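PDB 5OI9: STIL N-terminal domain-containing protein from Trichoplax adhaerens, which probably acts in centriole assembly as a STIL-family protein, its N-terminal domain being the part expected to bind the centrosomal protein CEP85. Local coordinates for residues L17-A22 / P200-S205; C37-D42 / V85-D90; M124-L129 / A172-D177; D144-L149 / V190-L195; S253-G258 / L285-R290. All blocks are in the same frame, centred on the assembly; numbering follows the deposited sequence.

Interaction 1: residues L17-A22 / P200-S205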
# COMPACT_ATOMS: atom_id res chain seq x y z
N LEU A 17 21.04 15.27 -19.13
CA LEU A 17 19.70 15.01 -19.64
C LEU A 17 18.74 16.13 -19.25
O LEU A 17 17.81 16.44 -20.01
CB LEU A 17 19.20 13.66 -19.13
CG LEU A 17 20.13 12.48 -19.41
CD1 LEU A 17 19.47 11.15 -19.04
CD2 LEU A 17 20.57 12.46 -20.87
N TRP A 18 18.94 16.74 -18.09
CA TRP A 18 18.17 17.91 -17.68
C TRP A 18 18.97 18.68 -16.64
O TRP A 18 20.02 18.22 -16.17
CB TRP A 18 16.79 17.53 -17.15
CG TRP A 18 16.83 16.62 -15.95
CD1 TRP A 18 17.03 16.97 -14.65
CD2 TRP A 18 16.64 15.20 -15.95
NE1 TRP A 18 16.99 15.86 -13.84
CE2 TRP A 18 16.76 14.76 -14.62
CE3 TRP A 18 16.39 14.25 -16.95
CZ2 TRP A 18 16.63 13.42 -14.26
CZ3 TRP A 18 16.27 12.92 -16.59
CH2 TRP A 18 16.39 12.52 -15.26
N ASP A 19 18.47 19.86 -16.29
CA ASP A 19 19.09 20.70 -15.27
C ASP A 19 18.55 20.31 -13.90
O ASP A 19 17.34 20.27 -13.69
CB ASP A 19 18.81 22.18 -15.56
CG ASP A 19 19.42 23.10 -14.52
OD1 ASP A 19 20.38 22.68 -13.83
OD2 ASP A 19 18.93 24.24 -14.38
N SER A 20 19.46 20.05 -12.96
CA SER A 20 19.10 19.54 -11.64
C SER A 20 19.11 20.62 -10.56
O SER A 20 18.94 20.29 -9.39
CB SER A 20 20.04 18.41 -11.24
OG SER A 20 19.77 17.23 -11.99
N LYS A 21 19.30 21.88 -10.93
CA LYS A 21 19.32 22.95 -9.93
C LYS A 21 17.99 23.02 -9.20
O LYS A 21 16.92 23.06 -9.83
CB LYS A 21 19.64 24.29 -10.58
CG LYS A 21 19.72 25.45 -9.60
CD LYS A 21 20.08 26.75 -10.28
CE LYS A 21 20.17 27.90 -9.28
NZ LYS A 21 20.55 29.18 -9.93
N ALA A 22 18.05 23.03 -7.87
CA ALA A 22 16.84 23.06 -7.06
C ALA A 22 16.09 24.37 -7.25
O ALA A 22 16.66 25.45 -7.06
CB ALA A 22 17.18 22.85 -5.59
N PRO A 200 12.13 20.17 -6.65
CA PRO A 200 11.53 20.80 -7.83
C PRO A 200 12.60 21.31 -8.78
O PRO A 200 13.59 21.91 -8.35
CB PRO A 200 10.71 21.96 -7.23
CG PRO A 200 10.73 21.77 -5.74
CD PRO A 200 11.96 20.98 -5.44
N ILE A 201 12.40 21.07 -10.07
CA ILE A 201 13.36 21.45 -11.10
C ILE A 201 12.64 22.19 -12.22
O ILE A 201 11.41 22.22 -12.29
CB ILE A 201 14.13 20.24 -11.67
CG1 ILE A 201 13.18 19.30 -12.40
CG2 ILE A 201 14.87 19.50 -10.56
CD1 ILE A 201 13.88 18.16 -13.11
N LEU A 202 13.43 22.78 -13.11
CA LEU A 202 12.90 23.50 -14.25
C LEU A 202 12.23 22.53 -15.23
O LEU A 202 12.60 21.36 -15.31
CB LEU A 202 14.00 24.28 -14.97
CG LEU A 202 14.61 25.47 -14.23
CD1 LEU A 202 15.81 26.01 -14.99
CD2 LEU A 202 13.57 26.57 -14.04
N PRO A 203 11.24 23.00 -15.99
CA PRO A 203 10.53 22.10 -16.91
C PRO A 203 11.44 21.56 -17.99
O PRO A 203 12.38 22.22 -18.44
CB PRO A 203 9.43 22.99 -17.50
CG PRO A 203 9.26 24.10 -16.52
CD PRO A 203 10.63 24.34 -15.96
N VAL A 204 11.15 20.33 -18.42
CA VAL A 204 11.93 19.63 -19.43
C VAL A 204 11.02 19.36 -20.63
O VAL A 204 9.83 19.07 -20.46
CB VAL A 204 12.53 18.32 -18.88
CG1 VAL A 204 13.39 17.64 -19.93
CG2 VAL A 204 13.34 18.60 -17.63
N SER A 205 11.59 19.46 -21.83
CA SER A 205 10.83 19.26 -23.05
C SER A 205 10.32 17.82 -23.15
O SER A 205 11.06 16.86 -22.91
CB SER A 205 11.69 19.59 -24.27
OG SER A 205 11.05 19.20 -25.47
O HOH W 1 15.17 20.68 -15.46
O HOH W 2 16.41 22.94 -12.52
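W18 lays its indole obliquely across the end of I201: CD1 of W18 lies 3.7 Å from CD1 of I201. Its CG sits between the backbone N and the carbonyl carbon, the crowded position (chi1 59°), and CB is what meets V204, 3.6 Å from CG2 of that valine. I201 is set the same way at chi1, 65°, which brings its CD1 to CD1 and NE1 of the indole at a slant. Further along, D19 and L202 run side by side, OD2 of D19 being 3.6 Å from CD1 of L202. D19 also shapes its own segment: its OD1 accepts from K21 N at 3.2 Å, an Asx turn in which the donor stands above the carboxylate plane. The two backbones, directed 159° apart, are joined through water. One water donates to D19 O at 2.8 Å and to L202 O at 2.7 Å, and a second accepts from L202 N at 3.0 Å while lying within bonding distance of D19 O and K21 O. This is a surface contact. Strand 309-314 supplies E312, which binds W18 NE1 and S20 OG, and F310, which touches I201; I297 of strand 296-302 packs against both W18 and V204.

Interaction 2: residues C37-D42 / V85-D90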
# COMPACT_ATOMS: atom_id res chain seq x y z
N CYS A 37 2.43 9.75 9.97
CA CYS A 37 2.95 8.40 10.19
C CYS A 37 1.91 7.47 10.81
O CYS A 37 2.27 6.41 11.35
CB CYS A 37 4.22 8.42 11.06
SG CYS A 37 5.44 9.68 10.61
N ASN A 38 0.63 7.81 10.73
CA ASN A 38 -0.45 7.06 11.36
C ASN A 38 -1.20 6.24 10.31
O ASN A 38 -1.60 6.77 9.27
CB ASN A 38 -1.40 8.01 12.08
CG ASN A 38 -2.54 7.30 12.82
OD1 ASN A 38 -3.21 6.43 12.27
ND2 ASN A 38 -2.77 7.70 14.06
N LEU A 39 -1.38 4.95 10.59
CA LEU A 39 -2.21 4.07 9.78
C LEU A 39 -3.43 3.66 10.60
O LEU A 39 -3.29 3.11 11.69
CB LEU A 39 -1.43 2.84 9.32
CG LEU A 39 -2.20 1.81 8.48
CD1 LEU A 39 -2.67 2.44 7.18
CD2 LEU A 39 -1.36 0.57 8.22
N THR A 40 -4.62 3.94 10.07
CA THR A 40 -5.88 3.66 10.76
C THR A 40 -6.52 2.41 10.17
O THR A 40 -6.61 2.27 8.94
CB THR A 40 -6.83 4.85 10.64
OG1 THR A 40 -6.31 5.96 11.39
CG2 THR A 40 -8.22 4.50 11.15
N ILE A 41 -6.97 1.51 11.04
CA ILE A 41 -7.66 0.29 10.65
C ILE A 41 -9.05 0.30 11.29
O ILE A 41 -9.16 0.41 12.51
CB ILE A 41 -6.88 -0.96 11.08
CG1 ILE A 41 -5.41 -0.87 10.66
CG2 ILE A 41 -7.53 -2.22 10.52
CD1 ILE A 41 -5.19 -0.85 9.16
N ASP A 42 -10.09 0.18 10.47
CA ASP A 42 -11.46 0.04 10.94
C ASP A 42 -11.96 -1.35 10.57
O ASP A 42 -11.95 -1.72 9.39
CB ASP A 42 -12.37 1.11 10.35
CG ASP A 42 -12.04 2.51 10.84
OD1 ASP A 42 -11.51 2.63 11.96
OD2 ASP A 42 -12.31 3.48 10.10
N VAL A 85 -4.28 7.68 5.37
CA VAL A 85 -4.61 6.36 4.85
C VAL A 85 -5.41 5.59 5.89
O VAL A 85 -5.01 5.51 7.06
CB VAL A 85 -3.34 5.59 4.46
CG1 VAL A 85 -3.70 4.24 3.87
CG2 VAL A 85 -2.51 6.40 3.47
N ILE A 86 -6.54 5.03 5.47
CA ILE A 86 -7.40 4.22 6.32
C ILE A 86 -7.73 2.93 5.57
O ILE A 86 -8.09 2.97 4.39
CB ILE A 86 -8.70 4.96 6.70
CG1 ILE A 86 -8.38 6.22 7.51
CG2 ILE A 86 -9.63 4.04 7.48
CD1 ILE A 86 -9.60 6.98 7.96
N ILE A 87 -7.61 1.80 6.26
CA ILE A 87 -8.02 0.51 5.72
C ILE A 87 -9.37 0.15 6.34
O ILE A 87 -9.49 0.06 7.57
CB ILE A 87 -6.98 -0.58 6.01
CG1 ILE A 87 -5.59 -0.14 5.53
CG2 ILE A 87 -7.38 -1.90 5.35
CD1 ILE A 87 -5.53 0.20 4.06
N ASN A 88 -10.38 -0.04 5.50
CA ASN A 88 -11.73 -0.36 5.95
C ASN A 88 -11.96 -1.86 5.73
O ASN A 88 -12.18 -2.30 4.60
CB ASN A 88 -12.77 0.47 5.20
CG ASN A 88 -14.16 0.34 5.79
OD1 ASN A 88 -14.33 0.17 7.00
ND2 ASN A 88 -15.17 0.41 4.93
N ILE A 89 -11.91 -2.63 6.81
CA ILE A 89 -12.05 -4.08 6.76
C ILE A 89 -13.49 -4.44 7.10
O ILE A 89 -13.95 -4.17 8.22
CB ILE A 89 -11.06 -4.77 7.71
CG1 ILE A 89 -9.63 -4.34 7.40
CG2 ILE A 89 -11.21 -6.28 7.64
CD1 ILE A 89 -8.59 -4.99 8.29
N ASP A 90 -14.20 -5.07 6.16
CA ASP A 90 -15.61 -5.37 6.37
C ASP A 90 -16.06 -6.70 5.76
O ASP A 90 -17.27 -6.94 5.68
CB ASP A 90 -16.48 -4.24 5.80
CG ASP A 90 -16.37 -4.12 4.29
OD1 ASP A 90 -15.33 -4.53 3.73
OD2 ASP A 90 -17.32 -3.61 3.67
O HOH W 3 -4.54 7.05 9.78
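Four backbone hydrogen bonds run between strand 39-42 and strand 85-90. T40 N donates to V85 O over 3.4 Å, a weak bond though nearly straight. T40 O then receives I87 N at 2.9 Å, I87 O receives D42 N at 3.0 Å, and D42 O receives I89 N at 2.7 Å, with each of these three donors nearly along the C=O axis. T40 and D42 thus use both N and O towards this neighbour, whereas L39 and I41 form backbone hydrogen bonds with L348 and L346 of strand 343-348. A water bonds T40 OG1 at 2.6 Å and lies within donating distance of N38 OD1 and V85 O, with more acceptors in reach than protons. The polar ends have partners on strand 343-348: Q347 binds N38 ND2 and T40 OG1, and R345 forms a salt bridge with D42 OD1, which probably favours the charged carboxylate. On the face of I41 and I87, I41 bends at chi2 (-65°), bringing CD1 to 3.6 Å from I87 CB; its CG2 meets I89 CD1 at 3.7 Å. T40 and I86 lie side by side on the other face. Alternate residues bonding to opposite neighbours, with strand directions 17° apart, mark a parallel pair inside a mixed beta sheet.

Interaction 3: residues M124-L129 / A172-D177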
# COMPACT_ATOMS: atom_id res chain seq x y z
N MSE A 124 -6.72 -17.22 13.67
CA MSE A 124 -7.45 -17.22 14.92
C MSE A 124 -7.46 -18.57 15.62
O MSE A 124 -7.42 -19.62 14.98
CB MSE A 124 -8.88 -16.72 14.72
CG MSE A 124 -9.67 -17.35 13.60
SE MSE A 124 -11.23 -16.22 13.28
CE MSE A 124 -11.74 -15.86 15.12
N GLN A 125 -7.49 -18.52 16.94
CA GLN A 125 -7.43 -19.71 17.78
C GLN A 125 -8.32 -19.51 19.00
O GLN A 125 -8.44 -18.40 19.52
CB GLN A 125 -6.00 -20.03 18.22
CG GLN A 125 -5.31 -18.88 18.95
CD GLN A 125 -3.97 -19.29 19.55
OE1 GLN A 125 -3.80 -20.42 19.99
NE2 GLN A 125 -3.02 -18.36 19.56
N LEU A 126 -8.94 -20.60 19.44
CA LEU A 126 -9.74 -20.57 20.66
C LEU A 126 -8.82 -20.45 21.87
O LEU A 126 -7.87 -21.22 22.02
CB LEU A 126 -10.59 -21.84 20.74
CG LEU A 126 -11.48 -22.05 21.97
CD1 LEU A 126 -12.59 -21.01 22.01
CD2 LEU A 126 -12.05 -23.46 21.98
N ALA A 127 -9.09 -19.46 22.72
CA ALA A 127 -8.29 -19.27 23.92
C ALA A 127 -8.46 -20.46 24.86
O ALA A 127 -9.56 -21.01 25.00
CB ALA A 127 -8.69 -17.98 24.63
N CYS A 128 -7.37 -20.85 25.51
CA CYS A 128 -7.39 -21.96 26.46
C CYS A 128 -6.28 -21.73 27.49
O CYS A 128 -5.65 -20.67 27.52
CB CYS A 128 -7.23 -23.30 25.73
SG CYS A 128 -5.64 -23.53 24.91
N LEU A 129 -6.06 -22.73 28.33
CA LEU A 129 -5.07 -22.66 29.41
C LEU A 129 -5.37 -21.49 30.35
O LEU A 129 -6.28 -21.56 31.17
CB LEU A 129 -3.65 -22.55 28.85
CG LEU A 129 -2.86 -23.84 28.60
CD1 LEU A 129 -2.59 -24.56 29.91
CD2 LEU A 129 -3.59 -24.75 27.62
N ALA A 172 -6.32 -13.16 15.95
CA ALA A 172 -7.52 -13.06 16.77
C ALA A 172 -7.59 -14.25 17.70
O ALA A 172 -7.60 -15.40 17.25
CB ALA A 172 -8.78 -12.98 15.90
N THR A 173 -7.64 -13.99 19.00
CA THR A 173 -7.87 -15.03 20.00
C THR A 173 -9.28 -14.84 20.54
O THR A 173 -9.63 -13.75 21.01
CB THR A 173 -6.84 -14.97 21.11
OG1 THR A 173 -5.52 -15.08 20.55
CG2 THR A 173 -7.05 -16.11 22.09
N TYR A 174 -10.10 -15.89 20.45
CA TYR A 174 -11.50 -15.79 20.83
C TYR A 174 -11.86 -16.82 21.89
O TYR A 174 -11.15 -17.81 22.10
CB TYR A 174 -12.43 -15.96 19.61
CG TYR A 174 -12.45 -17.36 19.02
CD1 TYR A 174 -11.43 -17.80 18.19
CD2 TYR A 174 -13.50 -18.23 19.29
CE1 TYR A 174 -11.45 -19.06 17.65
CE2 TYR A 174 -13.53 -19.50 18.75
CZ TYR A 174 -12.50 -19.91 17.93
OH TYR A 174 -12.52 -21.18 17.39
N TYR A 175 -12.97 -16.56 22.57
CA TYR A 175 -13.50 -17.45 23.58
C TYR A 175 -15.01 -17.33 23.60
O TYR A 175 -15.56 -16.24 23.45
CB TYR A 175 -12.93 -17.13 24.97
CG TYR A 175 -13.24 -18.18 26.01
CD1 TYR A 175 -12.49 -19.35 26.10
CD2 TYR A 175 -14.27 -18.00 26.92
CE1 TYR A 175 -12.76 -20.31 27.05
CE2 TYR A 175 -14.56 -18.96 27.88
CZ TYR A 175 -13.80 -20.11 27.94
OH TYR A 175 -14.07 -21.07 28.89
N VAL A 176 -15.69 -18.47 23.77
CA VAL A 176 -17.14 -18.52 23.86
C VAL A 176 -17.51 -19.11 25.21
O VAL A 176 -17.03 -20.19 25.57
CB VAL A 176 -17.76 -19.35 22.71
CG1 VAL A 176 -19.27 -19.45 22.88
CG2 VAL A 176 -17.42 -18.75 21.37
N ASP A 177 -18.36 -18.41 25.95
CA ASP A 177 -19.00 -18.96 27.13
C ASP A 177 -20.50 -18.79 27.01
O ASP A 177 -21.00 -18.44 25.94
CB ASP A 177 -18.46 -18.30 28.41
CG ASP A 177 -18.46 -16.79 28.32
OD1 ASP A 177 -19.53 -16.19 28.11
OD2 ASP A 177 -17.37 -16.19 28.48
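Y174 O is held by one short, straight hydrogen bond, from A127 N at 2.7 Å with an N-H...O angle of 176°, and by a CA-H...O contact from L126 CA at 3.4 Å. The donor N lies nearly along the C=O axis. Q125 O is gripped in the same twofold way: Y174 N reaches it at 3.1 Å in the carbonyl plane, and T173 CA makes the accompanying CA-H...O contact. A third hydrogen bond, more bent, takes Q125 N to A172 O.

These bonds, with bridges M124-A172, Q125-T173 and L126-Y174, define neighbouring parallel strands of a mixed sheet. Helix 139-155 lies in the connection between strands 118-126 and 167-176, so the link is a beta-alpha-beta crossover. The strand directions differ by 29°, and the A127-Y174 bond carries the pairing just past the end of strand 118-126.

Y174 is the residue most buried by the facing segment. Its CG takes the crowded place between backbone N and carbonyl carbon (chi1 69°), which folds the ring over the adjacent strand so that L126 CA stands over one face, displaced toward the rim and 4.0 Å from the centroid, in a CH-pi contact. L126 CD1 comes to 3.7 Å from Y174 CE2, the two side chains crossing at about a right angle. The M124 side chain, a selenomethionine, bends at its last torsion and brings CE to 3.6 Å from Y174 CD1. On the face of Q125 and T173, A127 CB meets T173 CG2 at 3.6 Å. Q52 and Y56 of helix 45-61 also touch Y174.

Interaction 4: residues D144-L149 / V190-L195; sequences DAFQTL and VVPSAL
F146 leaves the helix with CG anti to its backbone N (chi1 -174°), a setting that carries the ring towards P192. CB, the first side-chain atom, lies 4.3 Å from V190 CG2, a loose approach; the backbone N is closer to that methyl. Beyond CG the ring advances along the CE1 side: CE1 is 3.6 Å from both CA and CG of P192, and CZ follows at 3.9 Å from P192 CA. The two side chains cross obliquely, with P192 CB in the ring plane at its edge, while P192 CA is met at a slant. F322 of strand 322-334 brings a second ring to F146, the planes inclined by about 35°.

About one turn along, L149 also has CG anti to its N, and its two methyls divide the work. CD2 meets P192 CG tip to tip at 3.8 Å, so the proline ring is touched by both F146 and L149. CD1 instead turns to the backbone, 3.8 Å from V190 O. V190 holds CG2 in the crowded position between N and carbonyl carbon, where it faces A145 CB at 4.0 Å.

The contact is apolar and mostly buried, and S167 of strand 167-176 adds to it against A145, L149 and V190. Helix 139-155 crosses strand 180-192 here with segment axes 8.6 Å apart at -46°: a helix packed on a mixed beta sheet, here the helix of the crossover between strands 118-126 and 167-176.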
# COMPACT_ATOMS: atom_id res chain seq x y z
N ASP A 144 9.55 -11.88 7.49
CA ASP A 144 9.07 -12.71 6.39
C ASP A 144 8.00 -11.99 5.58
O ASP A 144 7.95 -12.12 4.35
CB ASP A 144 8.56 -14.04 6.93
CG ASP A 144 9.68 -14.93 7.44
OD1 ASP A 144 10.78 -14.90 6.85
OD2 ASP A 144 9.46 -15.65 8.44
N ALA A 145 7.13 -11.23 6.25
CA ALA A 145 6.11 -10.48 5.53
C ALA A 145 6.73 -9.42 4.63
O ALA A 145 6.28 -9.20 3.50
CB ALA A 145 5.13 -9.84 6.51
N PHE A 146 7.78 -8.74 5.11
CA PHE A 146 8.41 -7.69 4.31
C PHE A 146 9.19 -8.27 3.14
O PHE A 146 9.25 -7.64 2.07
CB PHE A 146 9.31 -6.83 5.19
CG PHE A 146 9.87 -5.64 4.47
CD1 PHE A 146 9.05 -4.59 4.09
CD2 PHE A 146 11.23 -5.56 4.17
CE1 PHE A 146 9.56 -3.49 3.43
CE2 PHE A 146 11.74 -4.45 3.51
CZ PHE A 146 10.90 -3.42 3.15
N GLN A 147 9.80 -9.44 3.31
CA GLN A 147 10.44 -10.11 2.18
C GLN A 147 9.42 -10.41 1.09
O GLN A 147 9.68 -10.18 -0.10
CB GLN A 147 11.13 -11.39 2.65
CG GLN A 147 12.31 -11.14 3.58
CD GLN A 147 13.42 -10.36 2.91
OE1 GLN A 147 13.68 -10.53 1.72
NE2 GLN A 147 14.08 -9.50 3.68
N THR A 148 8.26 -10.93 1.47
CA THR A 148 7.19 -11.16 0.50
C THR A 148 6.75 -9.85 -0.14
O THR A 148 6.50 -9.81 -1.35
CB THR A 148 6.00 -11.86 1.18
OG1 THR A 148 6.40 -13.17 1.60
CG2 THR A 148 4.82 -11.97 0.22
N LEU A 149 6.67 -8.78 0.64
CA LEU A 149 6.26 -7.49 0.09
C LEU A 149 7.25 -7.00 -0.96
O LEU A 149 6.86 -6.58 -2.05
CB LEU A 149 6.09 -6.46 1.22
CG LEU A 149 5.47 -5.09 0.91
CD1 LEU A 149 4.86 -4.49 2.17
CD2 LEU A 149 6.49 -4.12 0.32
N VAL A 190 3.68 -4.06 8.11
CA VAL A 190 5.03 -3.70 7.70
C VAL A 190 4.94 -2.80 6.48
O VAL A 190 4.14 -3.05 5.57
CB VAL A 190 5.91 -4.94 7.41
CG1 VAL A 190 6.18 -5.71 8.68
CG2 VAL A 190 5.25 -5.84 6.37
N VAL A 191 5.73 -1.73 6.48
CA VAL A 191 5.78 -0.78 5.37
C VAL A 191 7.24 -0.48 5.07
O VAL A 191 8.04 -0.35 6.00
CB VAL A 191 5.01 0.51 5.71
CG1 VAL A 191 5.19 1.55 4.62
CG2 VAL A 191 3.53 0.21 5.92
N PRO A 192 7.64 -0.39 3.80
CA PRO A 192 9.01 0.03 3.50
C PRO A 192 9.27 1.41 4.08
O PRO A 192 8.42 2.30 4.01
CB PRO A 192 9.06 0.04 1.97
CG PRO A 192 7.99 -0.89 1.55
CD PRO A 192 6.91 -0.77 2.58
N SER A 193 10.44 1.58 4.68
CA SER A 193 10.77 2.83 5.34
C SER A 193 11.39 3.86 4.40
O SER A 193 11.46 5.03 4.77
CB SER A 193 11.72 2.58 6.51
OG SER A 193 12.94 2.02 6.06
N ALA A 194 11.81 3.46 3.21
CA ALA A 194 12.57 4.34 2.32
C ALA A 194 11.89 5.69 2.13
O ALA A 194 10.72 5.77 1.77
CB ALA A 194 12.77 3.66 0.97
N LEU A 195 12.65 6.76 2.39
CA LEU A 195 12.22 8.12 2.09
C LEU A 195 12.69 8.52 0.70
O LEU A 195 13.87 8.34 0.37
CB LEU A 195 12.77 9.11 3.12
CG LEU A 195 12.29 9.05 4.57
CD1 LEU A 195 12.88 10.21 5.36
CD2 LEU A 195 10.77 9.08 4.64

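Interaction 5: residues S253-G258 / L285-R290; sequences SIPLVG and LTNKIR
N287 makes the two firmest bonds of this contact, one through its side chain and one through its backbone. ND2 donates to S253 O at 2.9 Å; the acceptor lies close to the N287 amide plane, while the donor stands above the carbonyl plane of S253. CG anti to the backbone N (chi1 -157°) lays the amide alongside P255, whose CB is 3.7 Å from ND2. The backbone O of N287 takes L256 N at 2.9 Å, a straighter bond of 170° whose donor again stands above the carbonyl plane, and also receives a CA-H...O contact from P255. A water joins the two segments next to these, donating to I254 O and accepting from N287 N. L256 O is approached by two donors, both weak: I289 N at 3.0 Å but bent to 120°, and R290 N at 3.4 Å.

Outward from these, L256 CD1 meets L285 CD2 at 3.8 Å with the side chains crossed at about a right angle, and Y279 of helix 270-281 touches both leucines. V257 lies alongside I289 and R290, its CG1 being 3.7 Å from I289 CG1 and 3.8 Å from R290 CG. R290 then bends beyond CG and returns NH1 to I289 O.

K288 faces away, its NZ bound to carbonyls of Y279 and S282. It is the centre of an inverse gamma turn, closed by a weak I289 N to N287 O bond, in the loop that runs beside residues 253-258.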
# COMPACT_ATOMS: atom_id res chain seq x y z
N SER A 253 13.20 -3.14 -21.63
CA SER A 253 14.55 -2.77 -22.04
C SER A 253 14.69 -1.38 -22.63
O SER A 253 15.81 -0.97 -22.94
CB SER A 253 15.11 -3.80 -23.04
OG SER A 253 14.24 -3.97 -24.14
N ILE A 254 13.60 -0.63 -22.81
CA ILE A 254 13.72 0.76 -23.26
C ILE A 254 14.48 1.56 -22.21
O ILE A 254 14.31 1.30 -21.00
CB ILE A 254 12.33 1.35 -23.54
CG1 ILE A 254 12.42 2.66 -24.33
CG2 ILE A 254 11.54 1.56 -22.24
CD1 ILE A 254 11.07 3.22 -24.72
N PRO A 255 15.35 2.50 -22.59
CA PRO A 255 16.08 3.29 -21.58
C PRO A 255 15.14 4.23 -20.84
O PRO A 255 14.55 5.13 -21.43
CB PRO A 255 17.12 4.05 -22.40
CG PRO A 255 16.54 4.10 -23.78
CD PRO A 255 15.81 2.80 -23.95
N LEU A 256 15.02 4.03 -19.53
CA LEU A 256 14.09 4.78 -18.70
C LEU A 256 14.84 5.73 -17.78
O LEU A 256 15.92 5.40 -17.28
CB LEU A 256 13.21 3.83 -17.87
CG LEU A 256 12.27 2.93 -18.68
CD1 LEU A 256 11.57 1.92 -17.78
CD2 LEU A 256 11.25 3.79 -19.43
N VAL A 257 14.27 6.91 -17.56
CA VAL A 257 14.87 7.94 -16.72
C VAL A 257 13.96 8.40 -15.60
O VAL A 257 14.32 9.31 -14.85
CB VAL A 257 15.33 9.15 -17.56
CG1 VAL A 257 16.48 8.77 -18.47
CG2 VAL A 257 14.15 9.70 -18.37
N GLY A 258 12.77 7.81 -15.47
CA GLY A 258 11.87 8.23 -14.41
C GLY A 258 10.44 7.80 -14.72
O GLY A 258 10.22 6.83 -15.44
N LEU A 285 12.14 -3.81 -15.17
CA LEU A 285 12.71 -2.71 -15.95
C LEU A 285 14.23 -2.85 -15.85
O LEU A 285 14.83 -2.50 -14.83
CB LEU A 285 12.24 -1.37 -15.41
CG LEU A 285 10.75 -1.19 -15.12
CD1 LEU A 285 10.51 0.09 -14.32
CD2 LEU A 285 9.94 -1.17 -16.40
N THR A 286 14.85 -3.34 -16.92
CA THR A 286 16.28 -3.66 -16.89
C THR A 286 17.16 -2.54 -17.41
O THR A 286 18.39 -2.68 -17.37
CB THR A 286 16.55 -4.94 -17.68
OG1 THR A 286 16.36 -4.70 -19.08
CG2 THR A 286 15.62 -6.07 -17.24
N ASN A 287 16.60 -1.44 -17.90
CA ASN A 287 17.39 -0.37 -18.51
C ASN A 287 17.06 0.98 -17.88
O ASN A 287 16.82 1.97 -18.57
CB ASN A 287 17.19 -0.34 -20.02
CG ASN A 287 18.34 0.31 -20.75
OD1 ASN A 287 19.38 0.61 -20.15
ND2 ASN A 287 18.17 0.53 -22.05
N LYS A 288 17.08 1.03 -16.55
CA LYS A 288 16.83 2.27 -15.80
C LYS A 288 18.15 3.03 -15.71
O LYS A 288 18.89 2.91 -14.73
CB LYS A 288 16.25 1.97 -14.43
CG LYS A 288 14.89 1.29 -14.46
CD LYS A 288 14.34 1.04 -13.05
CE LYS A 288 15.04 -0.12 -12.36
NZ LYS A 288 14.44 -0.43 -11.02
N ILE A 289 18.44 3.83 -16.74
CA ILE A 289 19.70 4.56 -16.79
C ILE A 289 19.74 5.74 -15.83
O ILE A 289 20.81 6.31 -15.61
CB ILE A 289 20.01 5.03 -18.22
CG1 ILE A 289 19.01 6.08 -18.68
CG2 ILE A 289 20.02 3.84 -19.17
CD1 ILE A 289 19.33 6.69 -20.03
N ARG A 290 18.59 6.13 -15.28
CA ARG A 290 18.52 7.05 -14.16
C ARG A 290 17.70 6.39 -13.07
O ARG A 290 16.60 5.89 -13.34
CB ARG A 290 17.91 8.39 -14.57
CG ARG A 290 18.79 9.21 -15.53
CD ARG A 290 20.02 9.75 -14.81
NE ARG A 290 20.92 10.47 -15.71
CZ ARG A 290 22.00 9.94 -16.27
NH1 ARG A 290 22.34 8.69 -16.01
NH2 ARG A 290 22.76 10.67 -17.08
O HOH W 4 13.84 -0.56 -18.95

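Interactions 2, 3 and 4 all reach the nine-strand mixed sheet. Interactions 2 and 4 have centres about 17 Å apart and nearest atoms about 5 Å apart without touching, and interaction 3 lies farther out, about 25 Å from interaction 2 and 30 Å from interaction 4 between centres. Interactions 3 and 4 alternate along the chain, since helix 139-155 runs between the two strands paired in interaction 3. Interactions 1 and 5 lie at loops bordering the other sheet, that of strands 196-200 and 256-264, and touch directly: L17 CD1 is 3.7 Å from R290 NE, and W18 CH2 is 3.8 Å from V257 O. Interaction 1 stands about 59 Å from interaction 3, centre to centre, on opposite sides of the chain's centre.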